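Local coordinates for CurK, CurL fusion protein (Moorea producens 3L, PDB 4MYZ) that is an engineered fusion of the CurK C-terminal and CurL N-terminal docking domains, whose pairing connects successive modules of the curacin A polyketide synthase, at the interface of chains A and B. Sequence-based numbering; all coordinates share one arbitrary frame. Chains: chain A/B, CurK, CurL fusion protein.

The interface of chains A and B. Residues chain A 29, 67-68, 71; chain B 29, 33, 67, 71.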
loop_
_atom_site.group_PDB
_atom_site.type_symbol
_atom_site.label_atom_id
_atom_site.label_comp_id
_atom_site.label_asym_id
_atom_site.label_seq_id
_atom_site.Cartn_x
_atom_site.Cartn_y
_atom_site.Cartn_z
ATOM N N LEU A 29 0.007 -8.373 5.930
ATOM C CA LEU A 29 -0.924 -8.793 4.889
ATOM C C LEU A 29 -0.593 -10.172 4.328
ATOM O O LEU A 29 -1.518 -10.949 4.080
ATOM C CB LEU A 29 -0.981 -7.789 3.733
ATOM C CG LEU A 29 -1.775 -6.529 4.065
ATOM C CD1 LEU A 29 -1.426 -5.350 3.174
ATOM C CD2 LEU A 29 -3.261 -6.782 3.950
ATOM N N ALA A 67 -4.112 -7.122 -2.181
ATOM C CA ALA A 67 -5.135 -6.758 -1.192
ATOM C C ALA A 67 -6.445 -6.390 -1.879
ATOM O O ALA A 67 -7.523 -6.831 -1.436
ATOM C CB ALA A 67 -4.653 -5.640 -0.283
ATOM N N ARG A 68 -6.380 -5.631 -2.964
ATOM C CA ARG A 68 -7.588 -5.266 -3.721
ATOM C C ARG A 68 -8.309 -6.488 -4.223
ATOM O O ARG A 68 -9.539 -6.607 -4.074
ATOM C CB ARG A 68 -7.227 -4.347 -4.901
ATOM C CG ARG A 68 -8.385 -3.954 -5.810
ATOM C CD ARG A 68 -7.840 -3.302 -7.078
ATOM N NE ARG A 68 -8.874 -3.093 -8.090
ATOM C CZ ARG A 68 -8.642 -2.667 -9.327
ATOM N NH1 ARG A 68 -7.401 -2.413 -9.737
ATOM N NH2 ARG A 68 -9.662 -2.498 -10.162
ATOM N N LEU A 71 -10.067 -8.157 -1.363
ATOM C CA LEU A 71 -11.098 -7.341 -0.737
ATOM C C LEU A 71 -12.362 -7.282 -1.577
ATOM O O LEU A 71 -13.407 -6.890 -1.075
ATOM C CB LEU A 71 -10.595 -5.924 -0.430
ATOM C CG LEU A 71 -9.856 -5.877 0.902
ATOM C CD1 LEU A 71 -9.067 -4.605 0.994
ATOM C CD2 LEU A 71 -10.785 -6.024 2.110
ATOM N N LEU B 29 -8.825 0.615 -4.453
ATOM C CA LEU B 29 -8.996 0.042 -3.127
ATOM C C LEU B 29 -9.932 0.883 -2.278
ATOM O O LEU B 29 -10.749 0.329 -1.533
ATOM C CB LEU B 29 -7.627 -0.098 -2.475
ATOM C CG LEU B 29 -7.414 -0.744 -1.127
ATOM C CD1 LEU B 29 -7.826 -2.195 -1.210
ATOM C CD2 LEU B 29 -5.947 -0.617 -0.762
ATOM N N ILE B 33 -13.138 -0.313 0.119
ATOM C CA ILE B 33 -13.161 -0.137 1.568
ATOM C C ILE B 33 -14.026 1.070 1.875
ATOM O O ILE B 33 -14.697 1.109 2.896
ATOM C CB ILE B 33 -11.748 0.151 2.155
ATOM C CG1 ILE B 33 -10.760 -0.967 1.807
ATOM C CG2 ILE B 33 -11.827 0.336 3.672
ATOM C CD1 ILE B 33 -9.389 -0.790 2.421
ATOM N N ALA B 67 -6.427 -1.578 4.364
ATOM C CA ALA B 67 -6.720 -2.916 3.820
ATOM C C ALA B 67 -6.501 -3.974 4.890
ATOM O O ALA B 67 -7.316 -4.880 5.028
ATOM C CB ALA B 67 -5.866 -3.214 2.610
ATOM N N LEU B 71 -9.260 -6.600 6.359
ATOM C CA LEU B 71 -9.053 -8.027 6.124
ATOM C C LEU B 71 -8.931 -8.816 7.408
ATOM O O LEU B 71 -9.355 -9.996 7.468
ATOM C CB LEU B 71 -7.850 -8.270 5.225
ATOM C CG LEU B 71 -8.086 -7.918 3.763
ATOM C CD1 LEU B 71 -6.751 -7.782 3.047
ATOM C CD2 LEU B 71 -8.990 -8.943 3.071
#
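A:Leu71 and B:Leu71, both at the C-terminal end of helix 56-71 in the CurL part, meet through their branched ends: CD2 of A:Leu71 lies 3.6 Å from CD2 of B:Leu71, with each CG close behind, and the two side chains cross obliquely. The other branch of A:Leu71 points into chain B, where its CD1 comes within 3.5 Å of CD1 of B:Leu29, a pair closer than ordinary methyl contact; these two side chains also meet at a slant. B:Leu29 belongs to helix 15-32 of the CurK part. Its CG stands opposite the backbone N (chi1 -176°), a setting that carries CD1 towards chain A, over the backbone of A:Arg68 as well as against A:Leu71. The same CD1 of A:Leu71 is flanked by B:Ala67, whose CB is 3.8 Å away, and by CD1 of B:Ile33 at 4.1 Å, so side chains from both parts of chain B border this methyl. Cutting A:Leu71 back to alanine is likely to open a gap between B:Leu29, B:Ala67 and B:Leu71, leaving the B:Leu29 methyl without its tightest neighbour. B:Leu71 sends CD1 to CD2 of A:Leu29, 3.7 Å off, the side chains crossing nearly perpendicularly. The interface is two-fold overall, but A:Leu29 is turned differently from B:Leu29 (chi1 -76°), and the twin contacts use different atoms. This apolar patch probably helps hold the dimer together; the CurK-CurL linkage is engineered, and the structure alone does not show how the native chains pair. Small side chains probably let the CurL helices come close at A:Ala67 and B:Ala67, where the CB methyls face each other at 4.0 Å.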